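Local coordinates for protein galectin 2 (Gallus gallus, PDB 2YMZ) that probably binds carbohydrates as a galectin, a lectin built on a two-sheet beta sandwich that pairs here with a second copy of itself, at residues Glu5-Asp10 against Ile113-Ile118; Gly21-Asp26 against Lys77-Lys82; Ala27-Ile32 against Asn46-Glu51; Gln68-Phe73 against Asp98-Glu103. All blocks are in the same frame, centred on the assembly; numbering follows the deposited sequence.

Contact 1: Glu5-Asp10 against Ile113-Ile118; sequences EMFNLD and ISYLNI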
loop_
_atom_site.group_PDB
_atom_site.type_symbol
_atom_site.label_atom_id
_atom_site.label_comp_id
_atom_site.label_asym_id
_atom_site.label_seq_id
_atom_site.Cartn_x
_atom_site.Cartn_y
_atom_site.Cartn_z
ATOM N N GLU A 5 1.883 5.105 1.565
ATOM C CA GLU A 5 3.065 5.516 0.827
ATOM C C GLU A 5 3.811 4.219 0.484
ATOM O O GLU A 5 3.849 3.289 1.311
ATOM C CB GLU A 5 3.880 6.415 1.767
ATOM C CG GLU A 5 4.989 7.152 1.082
ATOM C CD GLU A 5 5.643 8.234 1.991
ATOM O OE1 GLU A 5 5.742 8.023 3.220
ATOM O OE2 GLU A 5 6.077 9.246 1.435
ATOM N N MET A 6 4.315 4.160 -0.728
ATOM C CA MET A 6 5.065 2.967 -1.161
ATOM C C MET A 6 6.346 3.433 -1.893
ATOM O O MET A 6 6.310 4.396 -2.651
ATOM C CB MET A 6 4.111 2.052 -1.957
ATOM C CG MET A 6 4.731 0.973 -2.804
ATOM S SD MET A 6 3.342 -0.101 -3.263
ATOM C CE MET A 6 4.326 -1.542 -3.686
ATOM N N PHE A 7 7.461 2.718 -1.662
ATOM C CA PHE A 7 8.770 3.115 -2.184
ATOM C C PHE A 7 9.294 1.963 -3.061
ATOM O O PHE A 7 8.749 0.841 -3.041
ATOM C CB PHE A 7 9.760 3.406 -1.054
ATOM C CG PHE A 7 9.288 4.446 -0.080
ATOM C CD1 PHE A 7 8.536 4.073 1.037
ATOM C CD2 PHE A 7 9.569 5.787 -0.291
ATOM C CE1 PHE A 7 8.060 5.032 1.924
ATOM C CE2 PHE A 7 9.099 6.761 0.625
ATOM C CZ PHE A 7 8.373 6.381 1.730
ATOM N N ASN A 8 10.285 2.220 -3.897
ATOM C CA ASN A 8 10.815 1.041 -4.620
ATOM C C ASN A 8 9.802 0.249 -5.447
ATOM O O ASN A 8 9.954 -0.986 -5.673
ATOM C CB ASN A 8 11.542 0.113 -3.615
ATOM C CG ASN A 8 12.594 0.866 -2.802
ATOM O OD1 ASN A 8 12.563 0.937 -1.547
ATOM N ND2 ASN A 8 13.468 1.526 -3.521
ATOM N N LEU A 9 8.764 0.936 -5.951
ATOM C CA LEU A 9 7.934 0.282 -6.934
ATOM C C LEU A 9 8.980 0.191 -8.048
ATOM O O LEU A 9 10.086 0.745 -7.987
ATOM C CB LEU A 9 6.785 1.173 -7.422
ATOM C CG LEU A 9 5.593 1.542 -6.579
ATOM C CD1 LEU A 9 4.824 2.669 -7.261
ATOM C CD2 LEU A 9 4.694 0.324 -6.459
ATOM N N ASP A 10 8.667 -0.547 -9.044
ATOM C CA ASP A 10 9.624 -0.640 -10.082
ATOM C C ASP A 10 8.633 -0.651 -11.182
ATOM O O ASP A 10 8.546 -1.607 -11.935
ATOM C CB ASP A 10 10.391 -1.987 -9.917
ATOM C CG ASP A 10 11.249 -2.332 -11.123
ATOM O OD1 ASP A 10 11.541 -1.447 -11.931
ATOM O OD2 ASP A 10 11.625 -3.509 -11.272
ATOM N N ILE A 113 8.602 4.431 -12.430
ATOM C CA ILE A 113 7.989 5.113 -11.299
ATOM C C ILE A 113 8.358 4.269 -10.071
ATOM O O ILE A 113 8.102 3.059 -10.026
ATOM C CB ILE A 113 6.439 5.196 -11.473
ATOM C CG1 ILE A 113 6.046 6.051 -12.721
ATOM C CG2 ILE A 113 5.736 5.597 -10.159
ATOM C CD1 ILE A 113 6.439 7.486 -12.593
ATOM N N SER A 114 8.982 4.884 -9.100
ATOM C CA SER A 114 9.332 4.125 -7.919
ATOM C C SER A 114 8.556 4.491 -6.669
ATOM O O SER A 114 8.625 3.788 -5.660
ATOM C CB SER A 114 10.839 4.210 -7.674
ATOM O OG SER A 114 11.159 5.524 -7.329
ATOM N N TYR A 115 7.804 5.600 -6.707
ATOM C CA TYR A 115 7.218 6.040 -5.506
ATOM C C TYR A 115 5.694 6.335 -5.741
ATOM O O TYR A 115 5.327 6.887 -6.783
ATOM C CB TYR A 115 7.885 7.377 -5.153
ATOM C CG TYR A 115 7.264 8.099 -4.009
ATOM C CD1 TYR A 115 7.546 7.749 -2.704
ATOM C CD2 TYR A 115 6.388 9.173 -4.261
ATOM C CE1 TYR A 115 6.933 8.382 -1.661
ATOM C CE2 TYR A 115 5.755 9.841 -3.213
ATOM C CZ TYR A 115 6.036 9.460 -1.937
ATOM O OH TYR A 115 5.496 10.186 -0.880
ATOM N N LEU A 116 4.872 5.962 -4.734
ATOM C CA LEU A 116 3.429 6.283 -4.766
ATOM C C LEU A 116 3.015 6.834 -3.386
ATOM O O LEU A 116 3.398 6.305 -2.355
ATOM C CB LEU A 116 2.668 4.952 -4.976
ATOM C CG LEU A 116 1.135 4.841 -4.734
ATOM C CD1 LEU A 116 0.310 5.767 -5.626
ATOM C CD2 LEU A 116 0.702 3.368 -4.937
ATOM N N ASN A 117 2.127 7.841 -3.351
ATOM C CA ASN A 117 1.484 8.102 -2.090
ATOM C C ASN A 117 0.011 8.461 -2.425
ATOM O O ASN A 117 -0.333 8.746 -3.597
ATOM C CB ASN A 117 2.221 9.152 -1.242
ATOM C CG ASN A 117 2.039 10.572 -1.708
ATOM O OD1 ASN A 117 0.950 10.981 -2.103
ATOM N ND2 ASN A 117 3.103 11.383 -1.564
ATOM N N ILE A 118 -0.841 8.218 -1.434
ATOM C CA ILE A 118 -2.246 8.572 -1.624
ATOM C C ILE A 118 -2.540 9.454 -0.423
ATOM O O ILE A 118 -2.189 9.077 0.691
ATOM C CB ILE A 118 -3.109 7.297 -1.697
ATOM C CG1 ILE A 118 -2.849 6.658 -3.051
ATOM C CG2 ILE A 118 -4.588 7.794 -1.821
ATOM C CD1 ILE A 118 -3.347 5.259 -3.294
#
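Tyr115 and Glu5 meet through a short, directed hydrogen bond: Tyr115 OH donates to Glu5 OE2 at 2.6 Å. The Glu5 chain runs extended, with CG anti to the backbone N (chi1 -168°), and offers the anti lone pair of OE2 at the edge of the phenol ring. The same hydroxyl also accepts: Asn117 ND2 lies 2.8 Å from Tyr115 OH on a nearly straight N-H...O line, while Asn117 OD1 accepts a hydrogen bond from Asn33 ND2. Beside this chain of hydrogen bonds Phe7 lies alongside Tyr115, Phe7 CE2 3.5 Å from Tyr115 CE1, with the rings set obliquely.

The backbone is satisfied by reciprocal bonds in the antiparallel pair Met6-Leu116, with Met6 N 2.8 Å from Leu116 O. Where the pairing ends, at the classic beta bulge that Ser114 and Tyr115 form against Gly35, Ser114 O accepts from Leu9 N at 2.9 Å. Leu9 then drops CD1 to 3.9 Å from Leu116 CB, on the apolar side.

Glu5 and Met6 also continue the sheet into the second subunit, and weak, long ion pairs link Glu5 to Arg2 of each chain. A buried carboxylate with such partners is probably ionised, and its hydrogen-bond donor, Tyr115, is itself oriented by Asn117.

Contact 2: Gly21-Asp26 against Lys77-Lys82; sequences GHISED and KGSTVK. With SO4 (sulfate ion), chain I.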
loop_
_atom_site.group_PDB
_atom_site.type_symbol
_atom_site.label_atom_id
_atom_site.label_comp_id
_atom_site.label_asym_id
_atom_site.label_seq_id
_atom_site.Cartn_x
_atom_site.Cartn_y
_atom_site.Cartn_z
ATOM N N GLY A 21 -10.830 2.154 -3.207
ATOM C CA GLY A 21 -10.857 2.619 -1.849
ATOM C C GLY A 21 -12.090 3.427 -1.562
ATOM O O GLY A 21 -12.951 3.600 -2.466
ATOM N N HIS A 22 -12.211 3.793 -0.297
ATOM C CA HIS A 22 -13.393 4.517 0.198
ATOM C C HIS A 22 -13.151 6.052 0.264
ATOM O O HIS A 22 -12.231 6.507 0.931
ATOM C CB HIS A 22 -13.709 3.985 1.584
ATOM C CG HIS A 22 -14.949 4.613 2.156
ATOM N ND1 HIS A 22 -16.222 4.260 1.767
ATOM C CD2 HIS A 22 -15.089 5.625 3.037
ATOM C CE1 HIS A 22 -17.099 5.027 2.407
ATOM N NE2 HIS A 22 -16.438 5.864 3.174
ATOM N N ILE A 23 -14.042 6.823 -0.365
ATOM C CA ILE A 23 -13.934 8.303 -0.296
ATOM C C ILE A 23 -14.718 8.694 0.946
ATOM O O ILE A 23 -15.834 8.294 1.080
ATOM C CB ILE A 23 -14.556 8.930 -1.547
ATOM C CG1 ILE A 23 -13.708 8.509 -2.802
ATOM C CG2 ILE A 23 -14.561 10.480 -1.456
ATOM C CD1 ILE A 23 -14.358 8.828 -4.149
ATOM N N SER A 24 -14.099 9.484 1.813
ATOM C CA SER A 24 -14.680 9.901 3.098
ATOM C C SER A 24 -16.000 10.651 2.805
ATOM O O SER A 24 -16.152 11.369 1.795
ATOM C CB SER A 24 -13.694 10.822 3.867
ATOM O OG SER A 24 -12.394 10.206 4.052
ATOM N N GLU A 25 -16.960 10.504 3.726
ATOM C CA GLU A 25 -18.251 11.173 3.595
ATOM C C GLU A 25 -18.041 12.700 3.607
ATOM O O GLU A 25 -18.790 13.463 2.967
ATOM C CB GLU A 25 -19.173 10.720 4.780
ATOM C CG GLU A 25 -20.633 11.076 4.575
ATOM C CD GLU A 25 -21.293 10.303 3.430
ATOM O OE1 GLU A 25 -21.376 9.049 3.507
ATOM O OE2 GLU A 25 -21.744 10.953 2.451
ATOM N N ASP A 26 -16.991 13.109 4.308
ATOM C CA ASP A 26 -16.618 14.518 4.451
ATOM C C ASP A 26 -15.455 14.950 3.555
ATOM O O ASP A 26 -14.978 16.054 3.702
ATOM C CB ASP A 26 -16.190 14.796 5.891
ATOM C CG ASP A 26 -17.336 14.653 6.846
ATOM O OD1 ASP A 26 -18.477 15.027 6.468
ATOM O OD2 ASP A 26 -17.127 14.120 7.953
ATOM N N LYS A 77 -18.985 11.442 -2.599
ATOM C CA LYS A 77 -18.461 11.299 -1.240
ATOM C C LYS A 77 -19.108 10.127 -0.541
ATOM O O LYS A 77 -20.291 9.828 -0.805
ATOM C CB LYS A 77 -18.733 12.575 -0.407
ATOM C CG LYS A 77 -18.007 13.792 -1.003
ATOM C CD LYS A 77 -18.334 15.057 -0.186
ATOM C CE LYS A 77 -17.836 16.285 -0.943
ATOM N NZ LYS A 77 -18.004 17.545 -0.086
ATOM N N GLY A 78 -18.340 9.424 0.284
ATOM C CA GLY A 78 -18.893 8.252 0.979
ATOM C C GLY A 78 -18.935 6.942 0.186
ATOM O O GLY A 78 -19.492 5.969 0.690
ATOM N N SER A 79 -18.296 6.856 -0.987
ATOM C CA SER A 79 -18.535 5.700 -1.844
ATOM C C SER A 79 -17.232 4.921 -1.922
ATOM O O SER A 79 -16.122 5.497 -1.598
ATOM C CB SER A 79 -18.888 6.144 -3.279
ATOM O OG SER A 79 -17.819 6.949 -3.916
ATOM N N THR A 80 -17.309 3.723 -2.470
ATOM C CA THR A 80 -16.065 2.928 -2.727
ATOM C C THR A 80 -15.868 2.958 -4.211
ATOM O O THR A 80 -16.861 2.835 -4.939
ATOM C CB THR A 80 -16.254 1.476 -2.293
ATOM O OG1 THR A 80 -16.272 1.455 -0.884
ATOM C CG2 THR A 80 -15.085 0.534 -2.774
ATOM N N VAL A 81 -14.656 3.282 -4.678
ATOM C CA VAL A 81 -14.423 3.466 -6.114
ATOM C C VAL A 81 -13.164 2.751 -6.532
ATOM O O VAL A 81 -12.260 2.565 -5.706
ATOM C CB VAL A 81 -14.234 4.926 -6.563
ATOM C CG1 VAL A 81 -15.536 5.663 -6.410
ATOM C CG2 VAL A 81 -13.103 5.661 -5.835
ATOM N N LYS A 82 -13.134 2.344 -7.808
ATOM C CA LYS A 82 -11.969 1.716 -8.368
ATOM C C LYS A 82 -11.363 2.644 -9.409
ATOM O O LYS A 82 -12.085 3.106 -10.288
ATOM C CB LYS A 82 -12.329 0.406 -9.044
ATOM C CG LYS A 82 -11.070 -0.183 -9.715
ATOM C CD LYS A 82 -11.291 -1.644 -10.109
ATOM C CE LYS A 82 -12.208 -1.722 -11.320
ATOM N NZ LYS A 82 -12.437 -3.174 -11.599
HETATM S S SO4 I . -15.440 8.131 6.670
HETATM O O1 SO4 I . -15.814 7.314 7.847
HETATM O O2 SO4 I . -14.330 7.416 5.974
HETATM O O3 SO4 I . -14.946 9.466 7.090
HETATM O O4 SO4 I . -16.637 8.279 5.802
HETATM O O HOH W 1 -16.851 17.850 2.479
#
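Ile23 carries CG1 anti to its carbonyl carbon and extends from there (chi2 169°), which sets CD1 against Val81 CG2 at 3.8 Å; the two side chains cross obliquely. On the other face of the strand His22 has CG anti to the backbone N (chi1 -177°), and its ring comes beside the neighbouring backbone, CE1 of His22 3.1 Å from Gly78 O. Glu25 bends at chi2 (67°), which turns CD back toward the other segment; Glu25 OE1 lies 3.6 Å from Gly78 CA, where the absence of a side chain leaves room for it.

Between these side chains the backbones pair. Gly21 and Val81 exchange two hydrogen bonds, and Ile23 N donates to Ser79 O at 2.8 Å, almost straight. Beyond that point the regular pairing gives out: Gly78 N has two weak bonds instead, to Ile23 O and Ser24 O. Lys77 CB packs 3.5 Å from Glu25 O, and a water bridges Lys77 NZ to Asp26 O. Ser79 OG turns to the carbonyl of Tyr76.

A sulfate, probably from the crystallisation liquor, accepts from the turn: Glu25 N reaches its O4 at 3.1 Å, with the His22 ring edge close by. Ile23 also packs on Phe49, Phe75 and Phe122, so its side of the strand pair faces the apolar interior. Antiparallel pairing of strands 16-23 and 80-88, polar outside and apolar within, is the pattern of the five-stranded sheet in the galectin beta sandwich.

Contact 3: Ala27-Ile32 against Asn46-Glu51; sequences AESFAI and NPRFNE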
loop_
_atom_site.group_PDB
_atom_site.type_symbol
_atom_site.label_atom_id
_atom_site.label_comp_id
_atom_site.label_asym_id
_atom_site.label_seq_id
_atom_site.Cartn_x
_atom_site.Cartn_y
_atom_site.Cartn_z
ATOM N N ALA A 27 -15.039 14.103 2.595
ATOM C CA ALA A 27 -13.921 14.471 1.739
ATOM C C ALA A 27 -14.142 15.762 1.051
ATOM O O ALA A 27 -15.223 15.956 0.499
ATOM C CB ALA A 27 -13.666 13.400 0.644
ATOM N N GLU A 28 -13.082 16.595 0.920
ATOM C CA GLU A 28 -13.157 17.639 -0.072
ATOM C C GLU A 28 -12.281 17.286 -1.252
ATOM O O GLU A 28 -12.465 17.851 -2.256
ATOM C CB GLU A 28 -12.696 19.033 0.413
ATOM C CG GLU A 28 -13.800 19.688 1.284
ATOM C CD GLU A 28 -13.574 21.171 1.596
ATOM O OE1 GLU A 28 -12.669 21.865 1.011
ATOM O OE2 GLU A 28 -14.352 21.665 2.460
ATOM N N SER A 29 -11.267 16.413 -1.060
ATOM C CA SER A 29 -10.469 16.024 -2.229
ATOM C C SER A 29 -9.603 14.817 -1.832
ATOM O O SER A 29 -9.557 14.465 -0.669
ATOM C CB SER A 29 -9.534 17.181 -2.645
ATOM O OG SER A 29 -8.492 17.300 -1.739
ATOM N N PHE A 30 -8.965 14.158 -2.815
ATOM C CA PHE A 30 -7.970 13.158 -2.439
ATOM C C PHE A 30 -6.955 13.207 -3.602
ATOM O O PHE A 30 -7.220 13.798 -4.645
ATOM C CB PHE A 30 -8.591 11.755 -2.226
ATOM C CG PHE A 30 -9.214 11.151 -3.473
ATOM C CD1 PHE A 30 -8.459 10.303 -4.335
ATOM C CD2 PHE A 30 -10.585 11.330 -3.706
ATOM C CE1 PHE A 30 -9.095 9.666 -5.394
ATOM C CE2 PHE A 30 -11.181 10.757 -4.792
ATOM C CZ PHE A 30 -10.438 9.923 -5.658
ATOM N N ALA A 31 -5.764 12.601 -3.409
ATOM C CA ALA A 31 -4.818 12.648 -4.512
ATOM C C ALA A 31 -4.040 11.307 -4.546
ATOM O O ALA A 31 -3.770 10.706 -3.518
ATOM C CB ALA A 31 -3.821 13.779 -4.335
ATOM N N ILE A 32 -3.746 10.907 -5.743
ATOM C CA ILE A 32 -2.915 9.694 -5.981
ATOM C C ILE A 32 -1.698 10.362 -6.668
ATOM O O ILE A 32 -1.816 11.032 -7.745
ATOM C CB ILE A 32 -3.625 8.777 -6.978
ATOM C CG1 ILE A 32 -4.824 8.112 -6.300
ATOM C CG2 ILE A 32 -2.685 7.669 -7.476
ATOM C CD1 ILE A 32 -5.796 7.419 -7.243
ATOM N N ASN A 46 -5.844 14.465 -8.836
ATOM C CA ASN A 46 -6.429 15.011 -7.646
ATOM C C ASN A 46 -7.904 15.447 -7.903
ATOM O O ASN A 46 -8.169 16.559 -8.397
ATOM C CB ASN A 46 -5.607 16.299 -7.347
ATOM C CG ASN A 46 -6.170 17.154 -6.181
ATOM O OD1 ASN A 46 -5.906 18.373 -6.195
ATOM N ND2 ASN A 46 -6.764 16.585 -5.170
ATOM N N PRO A 47 -8.852 14.529 -7.669
ATOM C CA PRO A 47 -10.251 14.940 -7.775
ATOM C C PRO A 47 -10.604 15.923 -6.668
ATOM O O PRO A 47 -10.286 15.703 -5.517
ATOM C CB PRO A 47 -10.986 13.632 -7.485
ATOM C CG PRO A 47 -10.072 12.507 -7.974
ATOM C CD PRO A 47 -8.691 13.064 -7.535
ATOM N N ARG A 48 -11.243 17.010 -7.054
ATOM C CA ARG A 48 -11.582 18.076 -6.098
ATOM C C ARG A 48 -13.120 18.261 -6.121
ATOM O O ARG A 48 -13.698 18.612 -7.156
ATOM C CB ARG A 48 -10.910 19.347 -6.563
ATOM C CG ARG A 48 -9.399 19.223 -6.143
ATOM C CD ARG A 48 -8.660 20.536 -6.001
ATOM N NE ARG A 48 -9.434 21.543 -5.315
ATOM C CZ ARG A 48 -9.300 21.956 -4.042
ATOM N NH1 ARG A 48 -8.371 21.431 -3.247
ATOM N NH2 ARG A 48 -10.153 22.929 -3.573
ATOM N N PHE A 49 -13.715 18.021 -4.972
ATOM C CA PHE A 49 -15.193 17.968 -4.907
ATOM C C PHE A 49 -15.740 19.404 -4.943
ATOM O O PHE A 49 -16.730 19.625 -5.602
ATOM C CB PHE A 49 -15.667 17.260 -3.637
ATOM C CG PHE A 49 -15.612 15.757 -3.783
ATOM C CD1 PHE A 49 -16.703 15.084 -4.320
ATOM C CD2 PHE A 49 -14.488 15.065 -3.394
ATOM C CE1 PHE A 49 -16.649 13.725 -4.497
ATOM C CE2 PHE A 49 -14.419 13.649 -3.535
ATOM C CZ PHE A 49 -15.531 13.006 -4.079
ATOM N N ASN A 50 -14.990 20.371 -4.428
ATOM C CA ASN A 50 -15.584 21.765 -4.282
ATOM C C ASN A 50 -15.829 22.336 -5.651
ATOM O O ASN A 50 -16.841 22.989 -5.904
ATOM C CB ASN A 50 -14.573 22.710 -3.576
ATOM C CG ASN A 50 -14.421 22.417 -2.107
ATOM O OD1 ASN A 50 -15.136 21.604 -1.546
ATOM N ND2 ASN A 50 -13.462 23.106 -1.461
ATOM N N GLU A 51 -14.871 22.132 -6.567
ATOM C CA GLU A 51 -14.973 22.675 -7.897
ATOM C C GLU A 51 -15.466 21.649 -8.918
ATOM O O GLU A 51 -15.514 21.955 -10.113
ATOM C CB GLU A 51 -13.650 23.303 -8.345
ATOM C CG GLU A 51 -13.143 24.369 -7.361
ATOM C CD GLU A 51 -12.065 23.821 -6.460
ATOM O OE1 GLU A 51 -11.496 22.739 -6.779
ATOM O OE2 GLU A 51 -11.817 24.393 -5.383
HETATM O O HOH W 2 -12.205 20.449 -3.337
#
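Pro47 lies over one face of the Phe30 ring in a CH-pi contact, its CG 3.5 Å from Phe30 CZ, while Phe49 approaches the edge of that ring, CE2 4.5 Å from Phe30 CD2. The Phe30 ring reaches this place because CG stands between the backbone N and the carbonyl carbon (chi1 64°). Phe122 stacks on Phe30 as well. The Phe49 ring has Glu28 O in its plane at the edge, and Phe73 packs against it edge-to-face. A side-on, two-nitrogen grip on Glu51, Arg48 NE to Glu51 OE1 at 2.8 Å, fixes the orientation of the Arg48 guanidinium, and a water sits above one face, toward the rim.

The segments belong to the beta hairpin of strands 30-34 and 40-48. The run His44-Phe45-Asn46-Pro47-Arg48 matches the galectin signature whose His, Asn and Arg contact galactoside in relatives, so His44, Asn46 and Arg48 probably line the sugar site here too.

Asn46 ND2 donates to Phe30 O at 2.9 Å; the oxygen lies in the amide plane, but the donor stands 54° above the carbonyl plane. Phe30 N reaches Pro47 O only weakly. Farther along, Glu28 O is gripped twice, by Phe49 N at 3.0 Å and by the same water, which in turn accepts from Asn50 N. Asn50 ND2 meets Glu28 OE1 at 2.9 Å from above the carboxylate plane, the amide and carboxylate planes being turned 63° apart.

Contact 4: Gln68-Phe73 against Asp98-Glu103; sequences QRDKHF and DGHEVE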
loop_
_atom_site.group_PDB
_atom_site.type_symbol
_atom_site.label_atom_id
_atom_site.label_comp_id
_atom_site.label_asym_id
_atom_site.label_seq_id
_atom_site.Cartn_x
_atom_site.Cartn_y
_atom_site.Cartn_z
ATOM N N GLN A 68 -3.772 20.300 -15.612
ATOM C CA GLN A 68 -4.795 20.005 -16.590
ATOM C C GLN A 68 -6.035 19.737 -15.817
ATOM O O GLN A 68 -5.956 19.150 -14.749
ATOM C CB GLN A 68 -4.406 18.761 -17.466
ATOM C CG GLN A 68 -3.255 19.146 -18.373
ATOM C CD GLN A 68 -2.953 18.073 -19.399
ATOM O OE1 GLN A 68 -3.631 17.028 -19.452
ATOM N NE2 GLN A 68 -1.950 18.343 -20.246
ATOM N N ARG A 69 -7.197 20.204 -16.315
ATOM C CA ARG A 69 -8.437 20.077 -15.590
ATOM C C ARG A 69 -9.399 19.262 -16.463
ATOM O O ARG A 69 -9.584 19.558 -17.653
ATOM C CB ARG A 69 -9.023 21.512 -15.276
ATOM C CG ARG A 69 -8.159 22.170 -14.175
ATOM C CD ARG A 69 -8.379 23.713 -14.085
ATOM N NE ARG A 69 -7.617 24.142 -12.884
ATOM C CZ ARG A 69 -8.119 24.029 -11.668
ATOM N NH1 ARG A 69 -9.383 23.634 -11.465
ATOM N NH2 ARG A 69 -7.384 24.302 -10.606
ATOM N N ASP A 70 -10.012 18.258 -15.868
ATOM C CA ASP A 70 -11.066 17.476 -16.546
ATOM C C ASP A 70 -12.374 17.595 -15.759
ATOM O O ASP A 70 -12.452 17.241 -14.582
ATOM C CB ASP A 70 -10.548 16.014 -16.710
ATOM C CG ASP A 70 -11.495 15.121 -17.493
ATOM O OD1 ASP A 70 -12.720 15.345 -17.538
ATOM O OD2 ASP A 70 -10.986 14.175 -18.105
ATOM N N LYS A 71 -13.421 18.105 -16.444
ATOM C CA LYS A 71 -14.669 18.432 -15.776
ATOM C C LYS A 71 -15.632 17.238 -15.737
ATOM O O LYS A 71 -16.685 17.316 -15.134
ATOM C CB LYS A 71 -15.331 19.635 -16.452
ATOM C CG LYS A 71 -14.539 20.887 -16.137
ATOM C CD LYS A 71 -14.856 21.291 -14.702
ATOM C CE LYS A 71 -16.364 21.345 -14.389
ATOM N NZ LYS A 71 -16.695 21.805 -12.999
ATOM N N HIS A 72 -15.154 16.095 -16.253
ATOM C CA HIS A 72 -15.953 14.850 -16.218
ATOM C C HIS A 72 -15.775 14.256 -14.837
ATOM O O HIS A 72 -14.801 13.510 -14.561
ATOM C CB HIS A 72 -15.484 13.846 -17.308
ATOM C CG HIS A 72 -16.424 12.690 -17.482
ATOM N ND1 HIS A 72 -17.262 12.574 -18.574
ATOM C CD2 HIS A 72 -16.723 11.645 -16.669
ATOM C CE1 HIS A 72 -17.989 11.475 -18.461
ATOM N NE2 HIS A 72 -17.688 10.895 -17.311
ATOM N N PHE A 73 -16.680 14.584 -13.924
ATOM C CA PHE A 73 -16.448 14.335 -12.486
ATOM C C PHE A 73 -17.646 13.582 -11.933
ATOM O O PHE A 73 -18.707 14.160 -11.639
ATOM C CB PHE A 73 -16.419 15.656 -11.691
ATOM C CG PHE A 73 -15.951 15.492 -10.303
ATOM C CD1 PHE A 73 -16.833 15.207 -9.260
ATOM C CD2 PHE A 73 -14.594 15.611 -10.010
ATOM C CE1 PHE A 73 -16.409 15.053 -7.944
ATOM C CE2 PHE A 73 -14.176 15.461 -8.682
ATOM C CZ PHE A 73 -15.062 15.186 -7.639
ATOM N N ASP A 98 -16.954 5.228 -14.421
ATOM C CA ASP A 98 -17.892 5.403 -15.550
ATOM C C ASP A 98 -17.300 5.095 -16.925
ATOM O O ASP A 98 -18.002 5.204 -17.902
ATOM C CB ASP A 98 -18.522 6.779 -15.533
ATOM C CG ASP A 98 -17.507 7.901 -15.706
ATOM O OD1 ASP A 98 -16.333 7.650 -16.140
ATOM O OD2 ASP A 98 -17.890 9.040 -15.383
ATOM N N GLY A 99 -16.031 4.707 -17.005
ATOM C CA GLY A 99 -15.389 4.446 -18.304
ATOM C C GLY A 99 -14.723 5.667 -18.952
ATOM O O GLY A 99 -13.956 5.510 -19.886
ATOM N N HIS A 100 -14.960 6.875 -18.443
ATOM C CA HIS A 100 -14.163 8.009 -18.876
ATOM C C HIS A 100 -12.650 7.776 -18.620
ATOM O O HIS A 100 -12.279 7.206 -17.607
ATOM C CB HIS A 100 -14.617 9.281 -18.164
ATOM C CG HIS A 100 -13.878 10.495 -18.620
ATOM N ND1 HIS A 100 -14.070 11.051 -19.873
ATOM C CD2 HIS A 100 -12.947 11.272 -17.997
ATOM C CE1 HIS A 100 -13.283 12.109 -20.006
ATOM N NE2 HIS A 100 -12.595 12.265 -18.883
ATOM N N GLU A 101 -11.803 8.265 -19.522
ATOM C CA GLU A 101 -10.344 8.188 -19.392
ATOM C C GLU A 101 -9.766 9.576 -19.286
ATOM O O GLU A 101 -10.117 10.491 -20.064
ATOM C CB GLU A 101 -9.757 7.464 -20.621
ATOM C CG GLU A 101 -10.206 6.006 -20.652
ATOM C CD GLU A 101 -9.708 5.289 -21.877
ATOM O OE1 GLU A 101 -9.430 5.976 -22.874
ATOM O OE2 GLU A 101 -9.592 4.055 -21.826
ATOM N N VAL A 102 -8.956 9.780 -18.256
ATOM C CA VAL A 102 -8.185 10.991 -18.147
ATOM C C VAL A 102 -6.800 10.691 -18.628
ATOM O O VAL A 102 -6.138 9.752 -18.147
ATOM C CB VAL A 102 -8.163 11.493 -16.695
ATOM C CG1 VAL A 102 -7.311 12.778 -16.580
ATOM C CG2 VAL A 102 -9.583 11.703 -16.221
ATOM N N GLU A 103 -6.347 11.468 -19.621
ATOM C CA GLU A 103 -5.014 11.307 -20.135
ATOM C C GLU A 103 -4.084 12.446 -19.644
ATOM O O GLU A 103 -4.474 13.612 -19.561
ATOM C CB GLU A 103 -5.143 11.273 -21.662
ATOM C CG GLU A 103 -3.906 10.965 -22.444
ATOM C CD GLU A 103 -4.218 10.825 -23.944
ATOM O OE1 GLU A 103 -4.794 9.771 -24.354
ATOM O OE2 GLU A 103 -3.887 11.779 -24.697
#
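His100 NE2 donates to Asp70 OD2 at 2.6 Å, a nearly straight His-carboxylate bond in the ring plane, met on the syn side of the oxygen. It spans the two sheets of the galectin beta sandwich: side chains rather than backbones join the end of strand 63-70 and the loop after it to the turn leading into strand 101-105 of the other sheet.

Asp70 is fixed by its own turn, OD1 accepting from His72 N at 2.9 Å in an Asx turn. A second Asx turn, in which Asp98 OD1 accepts from His100 N, braces the other side. Asp98 OD2 is gripped by His72 NE2 at 2.7 Å, from 50° above the carboxylate plane, and by Asn74 ND2. Each carboxylate thus binds the histidine opposite and shapes the backbone of its own turn.

The two imidazoles slide past each other in opposite directions as an offset stack, centroids 4.1 Å apart and planes within 6° of parallel. The carboxylates would tend to favour protonation of the rings, while their close stacking would oppose charging both. Val102 CG2 lines the Asp70 carboxylate, 3.4 Å from OD2. Each histidine CB lies over the other's ring, and His72 CB sits above the centre of the His100 ring, 3.7 Å from its centroid.

Overall arrangement
From the N terminus, residues 5-10 open the longest loop, which contact 1 closes at 113-118 and within which the other three contacts nest. Contact 2 starts at 21-26 and closes at 77-82, enclosing contact 3, the short hairpin closure of 27-32 with 46-51. Contact 4 begins at 68-73, inside the loop of contact 2, and ends at 98-103, beyond it, so these two cross; contact 3 is complete before contact 4 opens. Contacts 1 and 3 lie in one sheet, contact 2 in the five-stranded one, and contact 4 links the two. Ile23 against Phe30 joins contacts 2 and 3, Pro47 against Phe73 contacts 3 and 4, and Leu116 against Ile32 contacts 1 and 3.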